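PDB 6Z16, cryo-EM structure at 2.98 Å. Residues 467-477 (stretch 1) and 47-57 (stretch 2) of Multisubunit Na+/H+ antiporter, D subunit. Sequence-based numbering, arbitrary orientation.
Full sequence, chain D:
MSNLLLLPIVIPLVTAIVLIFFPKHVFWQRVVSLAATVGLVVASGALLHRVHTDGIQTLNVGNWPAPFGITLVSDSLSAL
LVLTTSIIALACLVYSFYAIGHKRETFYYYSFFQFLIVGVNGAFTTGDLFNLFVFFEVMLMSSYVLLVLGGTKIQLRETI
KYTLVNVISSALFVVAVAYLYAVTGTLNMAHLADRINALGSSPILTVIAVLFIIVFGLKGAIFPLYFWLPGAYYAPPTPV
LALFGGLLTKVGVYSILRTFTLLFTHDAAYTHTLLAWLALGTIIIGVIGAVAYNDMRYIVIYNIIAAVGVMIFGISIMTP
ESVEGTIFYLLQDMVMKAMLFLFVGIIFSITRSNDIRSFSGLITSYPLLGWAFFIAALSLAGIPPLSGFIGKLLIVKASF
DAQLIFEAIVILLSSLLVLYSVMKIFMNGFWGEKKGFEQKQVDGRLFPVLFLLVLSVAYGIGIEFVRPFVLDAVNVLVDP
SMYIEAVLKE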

# COMPACT_ATOMS: atom_id res chain seq x y z
N ARG D 467 -29.20 69.35 1.24
CA ARG D 467 -30.60 68.99 1.41
C ARG D 467 -31.15 67.90 0.48
O ARG D 467 -31.84 67.02 1.00
CB ARG D 467 -31.50 70.23 1.33
CG ARG D 467 -32.95 69.92 1.68
CD ARG D 467 -33.87 71.10 1.57
NE ARG D 467 -35.25 70.72 1.86
CZ ARG D 467 -36.11 70.26 0.96
NH1 ARG D 467 -35.74 70.13 -0.30
NH2 ARG D 467 -37.35 69.94 1.31
N PRO D 468 -30.91 67.87 -0.85
CA PRO D 468 -31.58 66.84 -1.69
C PRO D 468 -31.20 65.40 -1.37
O PRO D 468 -32.02 64.49 -1.63
CB PRO D 468 -31.17 67.22 -3.11
CG PRO D 468 -30.87 68.63 -3.05
CD PRO D 468 -30.22 68.84 -1.74
N PHE D 469 -30.03 65.16 -0.77
CA PHE D 469 -29.73 63.85 -0.20
C PHE D 469 -30.73 63.52 0.91
O PHE D 469 -31.30 62.42 0.94
CB PHE D 469 -28.31 63.84 0.36
CG PHE D 469 -27.26 64.13 -0.65
CD1 PHE D 469 -26.89 63.19 -1.59
CD2 PHE D 469 -26.59 65.34 -0.63
CE1 PHE D 469 -25.91 63.46 -2.52
CE2 PHE D 469 -25.60 65.62 -1.55
CZ PHE D 469 -25.26 64.68 -2.50
N VAL D 470 -30.96 64.47 1.81
CA VAL D 470 -31.90 64.28 2.91
C VAL D 470 -33.32 64.18 2.39
O VAL D 470 -34.15 63.46 2.96
CB VAL D 470 -31.71 65.42 3.93
CG1 VAL D 470 -32.65 65.29 5.11
CG2 VAL D 470 -30.28 65.44 4.42
N LEU D 471 -33.62 64.81 1.26
CA LEU D 471 -34.95 64.69 0.67
C LEU D 471 -35.19 63.30 0.11
O LEU D 471 -36.28 62.74 0.28
CB LEU D 471 -35.14 65.74 -0.43
CG LEU D 471 -36.51 65.73 -1.09
CD1 LEU D 471 -37.59 66.03 -0.06
CD2 LEU D 471 -36.57 66.71 -2.24
N ASP D 472 -34.18 62.70 -0.53
CA ASP D 472 -34.34 61.32 -0.98
C ASP D 472 -34.38 60.34 0.19
O ASP D 472 -35.10 59.34 0.14
CB ASP D 472 -33.22 60.94 -1.95
CG ASP D 472 -33.38 61.61 -3.29
OD1 ASP D 472 -34.52 61.94 -3.65
OD2 ASP D 472 -32.36 61.80 -3.98
N ALA D 473 -33.64 60.64 1.26
CA ALA D 473 -33.71 59.84 2.48
C ALA D 473 -35.11 59.88 3.09
O ALA D 473 -35.65 58.84 3.49
CB ALA D 473 -32.67 60.30 3.49
N VAL D 474 -35.73 61.06 3.14
CA VAL D 474 -37.09 61.19 3.65
C VAL D 474 -38.08 60.48 2.74
O VAL D 474 -39.00 59.80 3.21
CB VAL D 474 -37.44 62.67 3.86
CG1 VAL D 474 -38.91 62.87 4.11
CG2 VAL D 474 -36.68 63.22 5.04
N ASN D 475 -37.88 60.58 1.42
CA ASN D 475 -38.76 59.91 0.48
C ASN D 475 -38.68 58.39 0.58
O ASN D 475 -39.65 57.71 0.22
CB ASN D 475 -38.44 60.34 -0.95
CG ASN D 475 -38.87 61.75 -1.23
OD1 ASN D 475 -39.95 62.17 -0.83
ND2 ASN D 475 -38.01 62.50 -1.91
N VAL D 476 -37.57 57.84 1.06
CA VAL D 476 -37.54 56.39 1.26
C VAL D 476 -37.95 56.00 2.68
O VAL D 476 -38.39 54.86 2.90
CB VAL D 476 -36.17 55.80 0.89
CG1 VAL D 476 -35.13 55.98 1.98
CG2 VAL D 476 -36.30 54.34 0.47
N LEU D 477 -37.87 56.91 3.66
CA LEU D 477 -38.26 56.55 5.02
C LEU D 477 -39.77 56.55 5.22
O LEU D 477 -40.31 55.62 5.83
CB LEU D 477 -37.61 57.47 6.04
CG LEU D 477 -36.12 57.22 6.22
CD1 LEU D 477 -35.53 58.29 7.08
CD2 LEU D 477 -35.89 55.85 6.81
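Stretch 2 47-57: LLHRVHTDGIQ

Stretch 2 meets stretch 1 from far away in sequence: the touching residues are at least 416 positions apart in the same chain. Residues 47-53 continue a helix that begins earlier, as the 4-turn backbone bonds indicate: Val-51 N to Leu-47 O at 2.9 Å, His-52 N to Leu-48 O at 3.0 Å and Thr-53 N to His-49 O at 3.0 Å. The hydroxyl of Thr-53 also turns back on the helix, OG1 donating to His-49 O at 2.9 Å. Asp-54, with phi/psi of -103/-172°, is the first residue to leave helical values, and the chain then runs extended through Gly-55 and Ile-56 (-69/137°).

The helix of 47-53 crosses that of 467-477 at 61°, measured between their N-to-C directions, and the axes come no closer than 10.7 Å. So wide a spacing means that side chains, not backbones, bridge the gap. The nearest CA pair is that of Phe-469 and His-52, 6.3 Å apart; a second approach, 8.8 Å between the CA atoms of Val-476 and Ile-56, lies two turns further along stretch 1. The contact is modest, burying 284 Å² with both sides summed, and more than half of that belongs to Phe-469 and His-52.

Phe-469 loses 82 Å² to stretch 2. Its CA-to-CB bond points sideways, but chi1 of -59° (m) brings the end of the ring nearer. There the ring meets two residues one helical turn apart. Leu-48, pointing toward stretch 1 and losing 36 Å², places CD1 3.8 Å from Phe-469 CD1, while its CD2 lies over one face of the ring. His-52 comes closer still, with CD2 3.4 Å from Phe-469 CE1. The two rings have centroids 4.7 Å apart and planes inclined at 59°, an oblique arrangement.

His-52 loses 75 Å² and points toward stretch 1, its chi1 of -174° (t) extending the imidazole among three residues. Besides Phe-469, it meets Pro-468, whose CB lies near the plane of the imidazole at its edge, 4.2 Å from His-52 NE2. One turn on from Pro-468, Asp-472 approaches with OD2 4.1 Å from His-52 CD2. That nearest atom is a carbon, and no hydrogen bond joins the two stretches anywhere; the evidence is for packing rather than polar pairing.

The second patch is small and apolar. Because the chain has left the helix by Ile-56, this residue reaches stretch 1 from an extended segment. Its side chain points toward stretch 1 with chi1 of 176° and chi2 of 173° (both t), so the straight branch carries CD1 to 4.3 Å from CG2 of Val-476. Val-476 also points toward stretch 2, and the pair cover similar areas, 24 Å² on Val-476 and 23 Å² on Ile-56. Between the ends of this footprint, the 4-turn bonds Asp-472 N to Pro-468 O and Val-476 N to Asp-472 O, both 3.0 Å, link the three residues that present successive turns of stretch 1 to stretch 2.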

# COMPACT_ATOMS: atom_id res chain seq x y z
N LEU D 47 -19.94 56.39 -2.90
CA LEU D 47 -21.18 55.67 -2.65
C LEU D 47 -22.36 56.63 -2.51
O LEU D 47 -23.46 56.33 -2.99
CB LEU D 47 -21.05 54.80 -1.40
CG LEU D 47 -22.30 54.01 -1.01
CD1 LEU D 47 -22.71 53.06 -2.12
CD2 LEU D 47 -22.08 53.27 0.29
N LEU D 48 -22.14 57.78 -1.87
CA LEU D 48 -23.21 58.76 -1.72
C LEU D 48 -23.61 59.37 -3.06
O LEU D 48 -24.80 59.55 -3.34
CB LEU D 48 -22.80 59.83 -0.72
CG LEU D 48 -23.83 60.91 -0.41
CD1 LEU D 48 -25.11 60.31 0.12
CD2 LEU D 48 -23.26 61.88 0.58
N HIS D 49 -22.63 59.65 -3.93
CA HIS D 49 -22.99 60.09 -5.28
C HIS D 49 -23.67 58.99 -6.08
O HIS D 49 -24.56 59.28 -6.89
CB HIS D 49 -21.75 60.58 -6.04
CG HIS D 49 -22.06 61.07 -7.42
ND1 HIS D 49 -22.00 60.26 -8.53
CD2 HIS D 49 -22.48 62.28 -7.86
CE1 HIS D 49 -22.34 60.96 -9.60
NE2 HIS D 49 -22.64 62.18 -9.22
N ARG D 50 -23.29 57.73 -5.85
CA ARG D 50 -23.92 56.61 -6.55
C ARG D 50 -25.38 56.46 -6.16
O ARG D 50 -26.24 56.28 -7.02
CB ARG D 50 -23.14 55.33 -6.26
CG ARG D 50 -23.66 54.10 -6.94
CD ARG D 50 -23.53 54.18 -8.44
NE ARG D 50 -23.93 52.93 -9.08
CZ ARG D 50 -24.09 52.78 -10.39
NH1 ARG D 50 -23.90 53.80 -11.21
NH2 ARG D 50 -24.46 51.60 -10.87
N VAL D 51 -25.68 56.55 -4.86
CA VAL D 51 -27.07 56.44 -4.42
C VAL D 51 -27.86 57.70 -4.72
O VAL D 51 -29.09 57.66 -4.74
CB VAL D 51 -27.19 56.10 -2.93
CG1 VAL D 51 -26.46 54.83 -2.61
CG2 VAL D 51 -26.68 57.22 -2.06
N HIS D 52 -27.19 58.84 -4.96
CA HIS D 52 -27.93 60.02 -5.39
C HIS D 52 -28.31 59.96 -6.87
O HIS D 52 -29.41 60.37 -7.23
CB HIS D 52 -27.12 61.28 -5.11
CG HIS D 52 -27.87 62.55 -5.38
ND1 HIS D 52 -27.87 63.16 -6.61
CD2 HIS D 52 -28.65 63.31 -4.58
CE1 HIS D 52 -28.62 64.25 -6.56
NE2 HIS D 52 -29.10 64.36 -5.34
N THR D 53 -27.42 59.44 -7.72
CA THR D 53 -27.64 59.54 -9.16
C THR D 53 -28.75 58.60 -9.63
O THR D 53 -29.79 59.05 -10.13
CB THR D 53 -26.35 59.26 -9.92
OG1 THR D 53 -25.37 60.23 -9.54
CG2 THR D 53 -26.60 59.35 -11.41
N ASP D 54 -28.54 57.29 -9.50
CA ASP D 54 -29.65 56.37 -9.69
C ASP D 54 -30.13 55.89 -8.32
O ASP D 54 -29.69 56.40 -7.28
CB ASP D 54 -29.28 55.23 -10.64
CG ASP D 54 -28.06 54.45 -10.20
OD1 ASP D 54 -27.40 54.85 -9.22
OD2 ASP D 54 -27.76 53.43 -10.85
N GLY D 55 -31.03 54.92 -8.31
CA GLY D 55 -31.80 54.59 -7.13
C GLY D 55 -31.08 53.95 -5.96
O GLY D 55 -29.85 53.99 -5.84
N ILE D 56 -31.87 53.36 -5.07
CA ILE D 56 -31.36 52.72 -3.87
C ILE D 56 -30.58 51.46 -4.24
O ILE D 56 -31.00 50.69 -5.12
CB ILE D 56 -32.54 52.44 -2.92
CG1 ILE D 56 -32.13 51.66 -1.67
CG2 ILE D 56 -33.71 51.83 -3.67
CD1 ILE D 56 -33.25 51.55 -0.69
N GLN D 57 -29.43 51.26 -3.61
CA GLN D 57 -28.48 50.23 -4.01
C GLN D 57 -28.69 48.98 -3.15
O GLN D 57 -28.55 49.04 -1.93
CB GLN D 57 -27.05 50.74 -3.88
CG GLN D 57 -26.72 51.89 -4.81
CD GLN D 57 -26.83 51.53 -6.27
OE1 GLN D 57 -27.73 51.98 -6.97
NE2 GLN D 57 -25.90 50.71 -6.75